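Local coordinates for metallo-beta-lactamase domain-containing protein (Thermotoga maritima, PDB 3H3E) that binds zinc through a metallo-beta-lactamase fold and is probably a metal-dependent hydrolase, its substrate and exact reaction being unknown, at residues R14-C19 with G260-V265; V40-G45 with V175-C180; V229-P234 with K253-Y258. The protein carries 2 engineered substitutions. All blocks are in the same frame, centred on the assembly; numbering follows the deposited sequence.

Contact 1: R14-C19 with G260-V265; sequences RIHVLC and GLKLEV
Three backbone hydrogen bonds join the two segments, whose strands run antiparallel at 163°. Ile15 and Leu263 make the hydrogen-bonded pair. Ile15 N gives to Leu263 O at 2.8 Å, and Leu263 N gives back to Ile15 O at 2.9 Å. The third bond, from Val17 N to Leu261 O, is also 2.9 Å long. Weaker CA-H...O contacts lie between them: Arg14 CA meets Leu263 O, Lys262 CA meets Ile15 O, and His16 CA meets Leu261 O.

This pairing sets the last strand of the chain beside the first. Strand 262-265 is the outermost strand on its side of a mixed sheet, and strand 34-37 flanks strand 13-19 on the other side. There Leu18 and Cys19 both face Ser34 in a classic beta bulge.

The apolar contacts are modest. Ile15 and Leu263 share one face of the sheet and meet at their CB atoms, 4.2 Å apart. The Val17 and Leu261 side chains cross obliquely, with Val17 CG2 4.1 Å from Leu261 CB.

The other face carries Arg14, His16, Lys262 and Glu264. Lys262 is fully extended, with CG anti to the backbone N (chi1 174°). It runs alongside His16, its CG 3.7 Å from His16 NE2. Lys262 CE then sits over the centre of one face of the Arg14 guanidinium. Lys262 NZ is modelled 3.0 Å from Arg14 NH1; both are donors, no bond forms, and Arg14 is poorly ordered, so little rests on the distance. Within 260-265, a salt bridge from Lys262 NZ to Glu264 OE1, 3.6 Å, may temper the nearby Arg14 charge. Arg14 and Glu264, also poorly ordered, lie side by side, their planar groups 72° apart.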
ATOM      1  N   ARG A  14      -3.773  -2.242 -16.727  1.00 50.19           N
ATOM      2  CA  ARG A  14      -3.106  -0.964 -16.484  1.00 46.98           C
ATOM      3  C   ARG A  14      -3.069  -0.575 -15.003  1.00 42.02           C
ATOM      4  O   ARG A  14      -3.972  -0.905 -14.242  1.00 40.97           O
ATOM      5  CB  ARG A  14      -3.762   0.143 -17.316  1.00 52.80           C
ATOM      6  CG  ARG A  14      -3.440   0.089 -18.806  1.00 68.40           C
ATOM      7  CD  ARG A  14      -4.580   0.649 -19.664  1.00 84.33           C
ATOM      8  NE  ARG A  14      -4.796   2.087 -19.482  1.00 96.99           N
ATOM      9  CZ  ARG A  14      -4.592   3.008 -20.426  1.00104.96           C
ATOM     10  NH1 ARG A  14      -4.160   2.646 -21.630  1.00107.32           N
ATOM     11  NH2 ARG A  14      -4.822   4.292 -20.170  1.00104.87           N
ATOM     12  N   ILE A  15      -2.011   0.126 -14.606  1.00 36.70           N
ATOM     13  CA  ILE A  15      -1.878   0.650 -13.251  1.00 34.77           C
ATOM     14  C   ILE A  15      -1.563   2.141 -13.285  1.00 38.09           C
ATOM     15  O   ILE A  15      -0.743   2.575 -14.090  1.00 46.38           O
ATOM     16  CB  ILE A  15      -0.738  -0.042 -12.508  1.00 31.23           C
ATOM     17  CG1 ILE A  15      -1.069  -1.509 -12.272  1.00 28.99           C
ATOM     18  CG2 ILE A  15      -0.465   0.643 -11.183  1.00 25.77           C
ATOM     19  CD1 ILE A  15       0.047  -2.258 -11.598  1.00 22.02           C
ATOM     20  N   HIS A  16      -2.203   2.925 -12.418  1.00 28.18           N
ATOM     21  CA  HIS A  16      -1.971   4.368 -12.387  1.00 24.77           C
ATOM     22  C   HIS A  16      -1.692   4.882 -10.995  1.00 24.14           C
ATOM     23  O   HIS A  16      -2.496   4.691 -10.096  1.00 23.06           O
ATOM     24  CB  HIS A  16      -3.181   5.124 -12.914  1.00 17.67           C
ATOM     25  CG  HIS A  16      -3.370   5.020 -14.391  1.00 26.48           C
ATOM     26  ND1 HIS A  16      -4.038   3.968 -14.982  1.00 29.72           N
ATOM     27  CD2 HIS A  16      -3.001   5.847 -15.398  1.00 29.37           C
ATOM     28  CE1 HIS A  16      -4.071   4.151 -16.290  1.00 30.10           C
ATOM     29  NE2 HIS A  16      -3.447   5.281 -16.569  1.00 31.15           N
ATOM     30  N   VAL A  17      -0.569   5.560 -10.809  1.00 18.13           N
ATOM     31  CA  VAL A  17      -0.352   6.186  -9.521  1.00 21.65           C
ATOM     32  C   VAL A  17      -1.175   7.467  -9.500  1.00 25.35           C
ATOM     33  O   VAL A  17      -0.965   8.350 -10.305  1.00 29.53           O
ATOM     34  CB  VAL A  17       1.138   6.462  -9.254  1.00 20.77           C
ATOM     35  CG1 VAL A  17       1.303   7.241  -7.980  1.00 20.38           C
ATOM     36  CG2 VAL A  17       1.883   5.155  -9.137  1.00 19.74           C
ATOM     37  N   LEU A  18      -2.149   7.551  -8.608  1.00 26.75           N
ATOM     38  CA  LEU A  18      -3.026   8.712  -8.588  1.00 17.48           C
ATOM     39  C   LEU A  18      -2.606   9.678  -7.498  1.00 13.99           C
ATOM     40  O   LEU A  18      -2.955  10.840  -7.528  1.00 19.58           O
ATOM     41  CB  LEU A  18      -4.479   8.287  -8.392  1.00 13.81           C
ATOM     42  CG  LEU A  18      -5.162   7.483  -9.499  1.00 15.86           C
ATOM     43  CD1 LEU A  18      -6.654   7.497  -9.232  1.00 17.27           C
ATOM     44  CD2 LEU A  18      -4.860   8.059 -10.886  1.00 16.56           C
ATOM     45  N   CYS A  19      -1.856   9.192  -6.521  1.00 23.27           N
ATOM     46  CA  CYS A  19      -1.311  10.080  -5.497  1.00 23.36           C
ATOM     47  C   CYS A  19       0.012   9.541  -4.952  1.00 23.46           C
ATOM     48  O   CYS A  19       0.181   8.333  -4.762  1.00 23.29           O
ATOM     49  CB  CYS A  19      -2.311  10.283  -4.366  1.00 27.40           C
ATOM     50  SG  CYS A  19      -1.669  11.282  -3.024  1.00 25.45           S
ATOM     51  N   GLY A 260       2.109  11.050 -11.709  1.00 36.10           N
ATOM     52  CA  GLY A 260       1.698  10.744 -13.069  1.00 43.99           C
ATOM     53  C   GLY A 260       1.773   9.280 -13.526  1.00 37.01           C
ATOM     54  O   GLY A 260       1.076   8.874 -14.453  1.00 37.65           O
ATOM     55  N   LEU A 261       2.620   8.485 -12.883  1.00 28.46           N
ATOM     56  CA  LEU A 261       3.056   7.191 -13.429  1.00 25.62           C
ATOM     57  C   LEU A 261       1.977   6.201 -13.914  1.00 23.54           C
ATOM     58  O   LEU A 261       1.008   5.890 -13.215  1.00 22.67           O
ATOM     59  CB  LEU A 261       3.981   6.499 -12.427  1.00 24.68           C
ATOM     60  CG  LEU A 261       4.603   5.180 -12.857  1.00 20.66           C
ATOM     61  CD1 LEU A 261       5.529   5.431 -14.019  1.00 24.43           C
ATOM     62  CD2 LEU A 261       5.356   4.541 -11.705  1.00 15.98           C
ATOM     63  N   LYS A 262       2.184   5.693 -15.119  1.00 27.01           N
ATOM     64  CA  LYS A 262       1.344   4.654 -15.688  1.00 32.27           C
ATOM     65  C   LYS A 262       2.180   3.401 -16.022  1.00 36.40           C
ATOM     66  O   LYS A 262       3.199   3.486 -16.709  1.00 39.49           O
ATOM     67  CB  LYS A 262       0.644   5.183 -16.941  1.00 36.48           C
ATOM     68  CG  LYS A 262      -0.151   4.133 -17.714  1.00 46.49           C
ATOM     69  CD  LYS A 262      -0.551   4.630 -19.100  1.00 51.36           C
ATOM     70  CE  LYS A 262      -1.131   3.503 -19.951  1.00 61.05           C
ATOM     71  NZ  LYS A 262      -1.414   3.912 -21.373  1.00 68.98           N
ATOM     72  N   LEU A 263       1.748   2.242 -15.528  1.00 32.79           N
ATOM     73  CA  LEU A 263       2.422   0.978 -15.813  1.00 32.98           C
ATOM     74  C   LEU A 263       1.487   0.030 -16.547  1.00 40.53           C
ATOM     75  O   LEU A 263       0.322  -0.089 -16.193  1.00 42.61           O
ATOM     76  CB  LEU A 263       2.891   0.305 -14.521  1.00 23.50           C
ATOM     77  CG  LEU A 263       3.860   1.033 -13.592  1.00 18.17           C
ATOM     78  CD1 LEU A 263       3.739   0.496 -12.175  1.00 14.21           C
ATOM     79  CD2 LEU A 263       5.287   0.932 -14.093  1.00 16.32           C
ATOM     80  N   GLU A 264       2.001  -0.647 -17.567  1.00 53.82           N
ATOM     81  CA  GLU A 264       1.207  -1.611 -18.325  1.00 59.85           C
ATOM     82  C   GLU A 264       1.829  -2.985 -18.170  1.00 57.24           C
ATOM     83  O   GLU A 264       3.045  -3.124 -18.220  1.00 57.22           O
ATOM     84  CB  GLU A 264       1.122  -1.210 -19.797  1.00 67.41           C
ATOM     85  CG  GLU A 264      -0.094  -1.768 -20.517  1.00 79.97           C
ATOM     86  CD  GLU A 264      -0.836  -0.707 -21.320  1.00 91.02           C
ATOM     87  OE1 GLU A 264      -0.436   0.477 -21.253  1.00 93.26           O
ATOM     88  OE2 GLU A 264      -1.825  -1.055 -22.007  1.00 94.45           O
ATOM     89  N   VAL A 265       0.995  -3.995 -17.952  1.00 56.27           N
ATOM     90  CA  VAL A 265       1.485  -5.323 -17.621  1.00 52.96           C
ATOM     91  C   VAL A 265       0.557  -6.398 -18.153  1.00 59.44           C
ATOM     92  O   VAL A 265      -0.648  -6.178 -18.255  1.00 64.00           O
ATOM     93  CB  VAL A 265       1.616  -5.479 -16.109  1.00 44.25           C
ATOM     94  CG1 VAL A 265       2.116  -6.875 -15.757  1.00 45.84           C
ATOM     95  CG2 VAL A 265       2.547  -4.416 -15.569  1.00 45.50           C
TER

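Contact 2: V40-G45 with V175-C180; sequences VLFDTG and VVITGC
Phe42 carries the tight part of this buried contact. Its CG is anti to the backbone N (chi1 -168°), which sends the ring across to strand 173-178. Ile177 CG2 also stands anti to its own backbone N and lies over one ring face. Ile177 CG2 is 3.8 Å from the Phe42 ring centroid and 22° off the ring normal, a CH-pi contact. The closest ring atom to this methyl is Phe42 CD2, 3.5 Å from Ile177 CG2. The far end of the ring meets backbone: Phe42 CZ is 3.4 Å from Ile177 O, and Gly179 N comes to the edge near the ring plane, 3.5 Å from Phe42 CE2. The opposite face is approached, off-centre, by Asp43 OD1.

The Asp43 side is looser. Asp43 OD2 only brushes Gly179 CA, at 3.8 Å, and no hydrogen bond crosses between the segments. The carboxylate is nevertheless buried and held. OD2 bonds to Ser68 OG and His74 ND1, which probably fixes the turn of the His74 ring. Gly179 presents only backbone here, close to the zinc ligand His69. Cys180 follows and is tied by a disulfide to Cys237.

Two strands from different sheets thus meet face to face without pairing, and their chain continues into loops beside the metal site. This is the sandwich of the metallo-beta-lactamase fold, with zinc held by His69, His71 and His182.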
ATOM      1  N   VAL A  40      -9.757  -1.732  -9.553  1.00 29.19           N
ATOM      2  CA  VAL A  40      -9.876  -1.546  -8.122  1.00 24.94           C
ATOM      3  C   VAL A  40      -8.946  -0.397  -7.702  1.00 23.74           C
ATOM      4  O   VAL A  40      -7.875  -0.233  -8.270  1.00 25.30           O
ATOM      5  CB  VAL A  40      -9.558  -2.880  -7.419  1.00 23.62           C
ATOM      6  CG1 VAL A  40      -8.218  -2.829  -6.730  1.00 15.78           C
ATOM      7  CG2 VAL A  40     -10.638  -3.219  -6.448  1.00 32.54           C
ATOM      8  N   LEU A  41      -9.366   0.438  -6.759  1.00 22.37           N
ATOM      9  CA  LEU A  41      -8.498   1.523  -6.307  1.00 18.96           C
ATOM     10  C   LEU A  41      -7.855   1.178  -4.975  1.00 19.93           C
ATOM     11  O   LEU A  41      -8.546   0.872  -4.015  1.00 24.74           O
ATOM     12  CB  LEU A  41      -9.255   2.852  -6.216  1.00 15.01           C
ATOM     13  CG  LEU A  41      -8.497   4.082  -5.684  1.00 11.85           C
ATOM     14  CD1 LEU A  41      -7.422   4.608  -6.646  1.00 11.39           C
ATOM     15  CD2 LEU A  41      -9.482   5.167  -5.369  1.00 11.13           C
ATOM     16  N   PHE A  42      -6.525   1.222  -4.938  1.00 24.46           N
ATOM     17  CA  PHE A  42      -5.749   0.892  -3.740  1.00 23.53           C
ATOM     18  C   PHE A  42      -5.328   2.173  -3.052  1.00 18.89           C
ATOM     19  O   PHE A  42      -4.481   2.901  -3.565  1.00 21.61           O
ATOM     20  CB  PHE A  42      -4.496   0.084  -4.103  1.00 19.01           C
ATOM     21  CG  PHE A  42      -3.802  -0.528  -2.918  1.00 16.89           C
ATOM     22  CD1 PHE A  42      -4.189  -1.770  -2.430  1.00 13.46           C
ATOM     23  CD2 PHE A  42      -2.761   0.130  -2.290  1.00 22.16           C
ATOM     24  CE1 PHE A  42      -3.557  -2.332  -1.336  1.00  9.20           C
ATOM     25  CE2 PHE A  42      -2.124  -0.442  -1.197  1.00 19.86           C
ATOM     26  CZ  PHE A  42      -2.530  -1.678  -0.729  1.00  7.97           C
ATOM     27  N   ASP A  43      -5.929   2.441  -1.897  1.00 12.65           N
ATOM     28  CA  ASP A  43      -5.685   3.667  -1.139  1.00 12.79           C
ATOM     29  C   ASP A  43      -6.182   4.948  -1.838  1.00 20.16           C
ATOM     30  O   ASP A  43      -6.521   4.942  -3.016  1.00 22.61           O
ATOM     31  CB  ASP A  43      -4.214   3.774  -0.708  1.00 15.36           C
ATOM     32  CG  ASP A  43      -3.875   2.825   0.435  1.00 22.41           C
ATOM     33  OD1 ASP A  43      -4.802   2.150   0.924  1.00 25.54           O
ATOM     34  OD2 ASP A  43      -2.697   2.748   0.843  1.00 22.74           O
ATOM     35  N   THR A  44      -6.239   6.043  -1.090  1.00 18.46           N
ATOM     36  CA  THR A  44      -6.869   7.254  -1.579  1.00 15.07           C
ATOM     37  C   THR A  44      -6.190   8.555  -1.131  1.00 20.78           C
ATOM     38  O   THR A  44      -6.828   9.605  -1.140  1.00 25.36           O
ATOM     39  CB  THR A  44      -8.340   7.325  -1.119  1.00 12.05           C
ATOM     40  OG1 THR A  44      -8.394   7.377   0.309  1.00 18.51           O
ATOM     41  CG2 THR A  44      -9.114   6.132  -1.596  1.00 10.73           C
ATOM     42  N   GLY A  45      -4.925   8.497  -0.727  1.00  9.72           N
ATOM     43  CA  GLY A  45      -4.206   9.689  -0.310  1.00 10.08           C
ATOM     44  C   GLY A  45      -4.696  10.384   0.951  1.00 16.81           C
ATOM     45  O   GLY A  45      -5.432   9.807   1.747  1.00 24.97           O
ATOM     46  N   VAL A 175       1.636  -9.461  -9.196  1.00 12.89           N
ATOM     47  CA  VAL A 175       1.915  -8.060  -8.936  1.00 13.03           C
ATOM     48  C   VAL A 175       1.421  -7.715  -7.540  1.00 18.37           C
ATOM     49  O   VAL A 175       0.288  -8.010  -7.181  1.00 20.35           O
ATOM     50  CB  VAL A 175       1.300  -7.140  -9.979  1.00 14.18           C
ATOM     51  CG1 VAL A 175       1.762  -5.722  -9.734  1.00 13.19           C
ATOM     52  CG2 VAL A 175       1.706  -7.607 -11.390  1.00 14.05           C
ATOM     53  N   VAL A 176       2.297  -7.112  -6.747  1.00 15.30           N
ATOM     54  CA  VAL A 176       2.018  -6.867  -5.348  1.00 14.57           C
ATOM     55  C   VAL A 176       1.966  -5.372  -5.114  1.00 20.41           C
ATOM     56  O   VAL A 176       2.874  -4.653  -5.494  1.00 20.74           O
ATOM     57  CB  VAL A 176       3.110  -7.472  -4.446  1.00 21.54           C
ATOM     58  CG1 VAL A 176       2.852  -7.135  -2.984  1.00 20.39           C
ATOM     59  CG2 VAL A 176       3.196  -8.954  -4.638  1.00  8.22           C
ATOM     60  N   ILE A 177       0.882  -4.909  -4.504  1.00 21.45           N
ATOM     61  CA  ILE A 177       0.702  -3.492  -4.238  1.00 11.47           C
ATOM     62  C   ILE A 177       0.520  -3.253  -2.749  1.00 16.62           C
ATOM     63  O   ILE A 177      -0.355  -3.843  -2.099  1.00 16.85           O
ATOM     64  CB  ILE A 177      -0.459  -2.898  -5.049  1.00 15.22           C
ATOM     65  CG1 ILE A 177      -0.137  -2.952  -6.541  1.00 17.54           C
ATOM     66  CG2 ILE A 177      -0.680  -1.442  -4.667  1.00 14.14           C
ATOM     67  CD1 ILE A 177      -0.441  -4.252  -7.154  1.00 25.93           C
ATOM     68  N   THR A 178       1.387  -2.406  -2.205  1.00 14.45           N
ATOM     69  CA  THR A 178       1.439  -2.205  -0.766  1.00 12.30           C
ATOM     70  C   THR A 178       1.410  -0.716  -0.492  1.00 12.55           C
ATOM     71  O   THR A 178       1.874   0.077  -1.306  1.00 21.83           O
ATOM     72  CB  THR A 178       2.669  -2.894  -0.128  1.00  7.14           C
ATOM     73  OG1 THR A 178       2.633  -2.704   1.282  1.00 36.55           O
ATOM     74  CG2 THR A 178       3.952  -2.328  -0.658  1.00  7.53           C
ATOM     75  N   GLY A 179       0.827  -0.337   0.637  1.00 17.43           N
ATOM     76  CA  GLY A 179       0.681   1.063   0.977  1.00 14.97           C
ATOM     77  C   GLY A 179       1.904   1.566   1.698  1.00 17.61           C
ATOM     78  O   GLY A 179       2.600   2.436   1.207  1.00 29.07           O
ATOM     79  N   CYS A 180       2.189   1.004   2.863  1.00 18.37           N
ATOM     80  CA  CYS A 180       3.325   1.476   3.635  1.00 22.10           C
ATOM     81  C   CYS A 180       4.236   0.355   4.160  1.00 24.61           C
ATOM     82  O   CYS A 180       5.388   0.595   4.516  1.00 37.72           O
ATOM     83  CB  CYS A 180       2.848   2.396   4.770  1.00 20.36           C
ATOM     84  SG  CYS A 180       3.444   4.072   4.653  1.00 33.87           S
TER

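Contact 3: V229-P234 with K253-Y258; sequences VETVVP and KIMDCY
Val233 and Met255, here selenomethionine, form the apolar centre. Val233 CG2 meets Met255 CB at 3.9 Å, the two side chains crossing obliquely. Met255 CG is 3.8 Å from Thr231 CG2, because the Thr231 methyl is anti to its backbone N while OG1 lies beside it. The Met255 chain bends at chi3 (56°), and its selenium stays near the same methyl.

Two further contacts flank this centre. The second branch of Val233, CG1, touches Cys257 CB at 4.1 Å. Cys257 is joined by a disulfide to Cys235, just after Pro234. On the other face of the sheet, Pro234 CD packs against Ile254 CG2 at 4.0 Å, the side chains crossing at about a right angle. Phe246 of helix 240-249 packs on Ile254 and Val232 there.

Between these two layers of side chains runs a parallel backbone ladder. It closes the beta-alpha-beta unit of strand 231-235, helix 240-249 and strand 253-254. Lys253 N gives to Glu230 O at 3.0 Å. Val232 N gives to Lys253 O at 2.9 Å, and Met255 N gives to Val232 O, also 2.9 Å. All three donors approach nearly along the C=O axis. At the exposed end, the side chains of Glu230 and Lys253 make no salt bridge with each other.

Pro234 has no N-H to continue the ladder. Its CD faces Met255 O instead, at 3.4 Å. Regular pairing therefore stops at Met255, and beyond it apolar contacts and the neighbouring disulfide hold the segments together.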
ATOM      1  N   VAL A 229      12.166 -11.457  -7.435  1.00 20.24           N
ATOM      2  CA  VAL A 229      11.357 -10.336  -7.888  1.00 23.68           C
ATOM      3  C   VAL A 229      12.073  -9.631  -9.041  1.00 31.67           C
ATOM      4  O   VAL A 229      13.277  -9.380  -8.974  1.00 34.65           O
ATOM      5  CB  VAL A 229      11.062  -9.344  -6.751  1.00 19.60           C
ATOM      6  CG1 VAL A 229      10.203  -8.214  -7.257  1.00 20.63           C
ATOM      7  CG2 VAL A 229      10.373 -10.051  -5.615  1.00  9.82           C
ATOM      8  N   GLU A 230      11.329  -9.316 -10.096  1.00 29.70           N
ATOM      9  CA  GLU A 230      11.927  -8.787 -11.314  1.00 24.88           C
ATOM     10  C   GLU A 230      11.956  -7.259 -11.357  1.00 29.30           C
ATOM     11  O   GLU A 230      12.978  -6.676 -11.711  1.00 37.35           O
ATOM     12  CB  GLU A 230      11.230  -9.367 -12.553  1.00 31.22           C
ATOM     13  CG  GLU A 230      11.862  -8.964 -13.876  1.00 44.25           C
ATOM     14  CD  GLU A 230      13.368  -9.207 -13.903  1.00 54.96           C
ATOM     15  OE1 GLU A 230      13.799 -10.312 -13.500  1.00 61.08           O
ATOM     16  OE2 GLU A 230      14.116  -8.297 -14.330  1.00 50.34           O
ATOM     17  N   THR A 231      10.847  -6.615 -10.989  1.00 29.23           N
ATOM     18  CA  THR A 231      10.731  -5.156 -11.063  1.00 22.88           C
ATOM     19  C   THR A 231      10.201  -4.601  -9.758  1.00 24.21           C
ATOM     20  O   THR A 231       9.274  -5.164  -9.186  1.00 24.52           O
ATOM     21  CB  THR A 231       9.730  -4.724 -12.141  1.00 19.74           C
ATOM     22  OG1 THR A 231      10.007  -5.406 -13.364  1.00 18.88           O
ATOM     23  CG2 THR A 231       9.787  -3.217 -12.378  1.00 19.54           C
ATOM     24  N   VAL A 232      10.778  -3.489  -9.303  1.00 22.30           N
ATOM     25  CA  VAL A 232      10.308  -2.806  -8.098  1.00 20.96           C
ATOM     26  C   VAL A 232      10.056  -1.317  -8.346  1.00 26.81           C
ATOM     27  O   VAL A 232      10.856  -0.633  -8.971  1.00 31.48           O
ATOM     28  CB  VAL A 232      11.267  -3.000  -6.893  1.00 20.67           C
ATOM     29  CG1 VAL A 232      10.710  -2.328  -5.649  1.00 20.28           C
ATOM     30  CG2 VAL A 232      11.459  -4.475  -6.616  1.00 24.92           C
ATOM     31  N   VAL A 233       8.919  -0.841  -7.850  1.00 27.45           N
ATOM     32  CA  VAL A 233       8.487   0.539  -7.995  1.00 23.30           C
ATOM     33  C   VAL A 233       8.171   1.081  -6.601  1.00 23.90           C
ATOM     34  O   VAL A 233       7.044   0.949  -6.107  1.00 17.06           O
ATOM     35  CB  VAL A 233       7.214   0.605  -8.866  1.00 21.34           C
ATOM     36  CG1 VAL A 233       6.837   2.048  -9.185  1.00 21.45           C
ATOM     37  CG2 VAL A 233       7.408  -0.198 -10.133  1.00 19.23           C
ATOM     38  N   PRO A 234       9.176   1.677  -5.947  1.00 28.16           N
ATOM     39  CA  PRO A 234       9.055   2.133  -4.556  1.00 24.84           C
ATOM     40  C   PRO A 234       8.486   3.542  -4.448  1.00 26.26           C
ATOM     41  O   PRO A 234       9.046   4.472  -5.031  1.00 38.33           O
ATOM     42  CB  PRO A 234      10.509   2.115  -4.057  1.00 25.37           C
ATOM     43  CG  PRO A 234      11.350   1.609  -5.219  1.00 22.80           C
ATOM     44  CD  PRO A 234      10.546   1.831  -6.450  1.00 24.43           C
ATOM     45  N   LYS A 253      14.995  -4.560 -12.161  1.00 25.94           N
ATOM     46  CA  LYS A 253      14.765  -3.180 -12.564  1.00 28.86           C
ATOM     47  C   LYS A 253      14.043  -2.400 -11.471  1.00 28.28           C
ATOM     48  O   LYS A 253      13.077  -2.886 -10.888  1.00 28.36           O
ATOM     49  CB  LYS A 253      13.960  -3.141 -13.867  1.00 31.22           C
ATOM     50  CG  LYS A 253      13.421  -1.776 -14.243  1.00 39.79           C
ATOM     51  CD  LYS A 253      12.721  -1.812 -15.595  1.00 48.78           C
ATOM     52  CE  LYS A 253      12.952  -0.518 -16.359  1.00 56.94           C
ATOM     53  NZ  LYS A 253      14.411  -0.214 -16.507  1.00 59.77           N
ATOM     54  N   ILE A 254      14.537  -1.201 -11.178  1.00 29.25           N
ATOM     55  CA  ILE A 254      13.837  -0.285 -10.297  1.00 28.13           C
ATOM     56  C   ILE A 254      13.285   0.858 -11.127  1.00 31.24           C
ATOM     57  O   ILE A 254      13.997   1.439 -11.942  1.00 35.42           O
ATOM     58  CB  ILE A 254      14.749   0.290  -9.202  1.00 27.56           C
ATOM     59  CG1 ILE A 254      15.205  -0.815  -8.248  1.00 33.05           C
ATOM     60  CG2 ILE A 254      14.023   1.377  -8.433  1.00 16.95           C
ATOM     61  CD1 ILE A 254      16.405  -1.564  -8.749  1.00 44.40           C
HETATM   62  N   MSE A 255      12.011   1.166 -10.927  1.00 31.62           N
HETATM   63  CA  MSE A 255      11.352   2.251 -11.646  1.00 32.34           C
HETATM   64  C   MSE A 255      11.066   3.424 -10.705  1.00 36.07           C
HETATM   65  O   MSE A 255      10.860   3.227  -9.515  1.00 39.27           O
HETATM   66  CB  MSE A 255      10.063   1.742 -12.301  1.00 26.08           C
HETATM   67  CG  MSE A 255      10.255   0.452 -13.080  1.00 26.83           C
HETATM   68 SE   MSE A 255       8.878   0.102 -14.156  1.00 31.59          SE
HETATM   69  CE  MSE A 255       8.867   1.617 -15.076  1.00 18.60           C
ATOM     70  N   ASP A 256      11.080   4.647 -11.226  1.00 41.44           N
ATOM     71  CA  ASP A 256      10.806   5.805 -10.385  1.00 41.90           C
ATOM     72  C   ASP A 256       9.306   5.989 -10.219  1.00 39.44           C
ATOM     73  O   ASP A 256       8.550   5.907 -11.184  1.00 43.71           O
ATOM     74  CB  ASP A 256      11.461   7.065 -10.948  1.00 53.21           C
ATOM     75  CG  ASP A 256      12.983   7.037 -10.830  1.00 65.89           C
ATOM     76  OD1 ASP A 256      13.507   6.437  -9.862  1.00 68.56           O
ATOM     77  OD2 ASP A 256      13.658   7.617 -11.706  1.00 69.19           O
ATOM     78  N   CYS A 257       8.876   6.201  -8.982  1.00 30.96           N
ATOM     79  CA  CYS A 257       7.466   6.373  -8.697  1.00 26.18           C
ATOM     80  C   CYS A 257       7.118   7.850  -8.625  1.00 32.10           C
ATOM     81  O   CYS A 257       7.860   8.649  -8.053  1.00 45.07           O
ATOM     82  CB  CYS A 257       7.097   5.674  -7.389  1.00 24.40           C
ATOM     83  SG  CYS A 257       5.319   5.374  -7.155  1.00 31.25           S
ATOM     84  N   TYR A 258       5.985   8.205  -9.218  1.00 28.44           N
ATOM     85  CA  TYR A 258       5.457   9.562  -9.144  1.00 25.56           C
ATOM     86  C   TYR A 258       3.973   9.556  -9.492  1.00 31.62           C
ATOM     87  O   TYR A 258       3.477   8.610 -10.131  1.00 27.34           O
ATOM     88  CB  TYR A 258       6.230  10.500 -10.079  1.00 27.42           C
ATOM     89  CG  TYR A 258       6.274  10.020 -11.505  1.00 26.52           C
ATOM     90  CD1 TYR A 258       7.292   9.189 -11.942  1.00 22.87           C
ATOM     91  CD2 TYR A 258       5.285  10.383 -12.411  1.00 28.97           C
ATOM     92  CE1 TYR A 258       7.324   8.729 -13.238  1.00 26.59           C
ATOM     93  CE2 TYR A 258       5.308   9.925 -13.715  1.00 26.56           C
ATOM     94  CZ  TYR A 258       6.333   9.097 -14.119  1.00 31.73           C
ATOM     95  OH  TYR A 258       6.377   8.645 -15.415  1.00 40.49           O
TER

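In the fold
Contact 2 is the core contact, wholly buried beside the zinc site. Contacts 1 and 3 lie at sheet margins and are partly exposed. Each of these two adds an outermost strand by backbone pairing, antiparallel in contact 1 and parallel in contact 3. Contact 2 instead joins the two mixed sheets through side chains and has no hydrogen bond across it. It shares one sheet with contact 1 and the other with contact 3. Contacts 1 and 3 touch directly: Leu263 CD2 packs on the Met255 selenium, and Leu261 CD2 on Val233 CG1. Contact 1 gathers charged side chains on one face of its sheet. In contact 3 Glu230 and Lys253 lie at the exposed end, and apolar side chains do more.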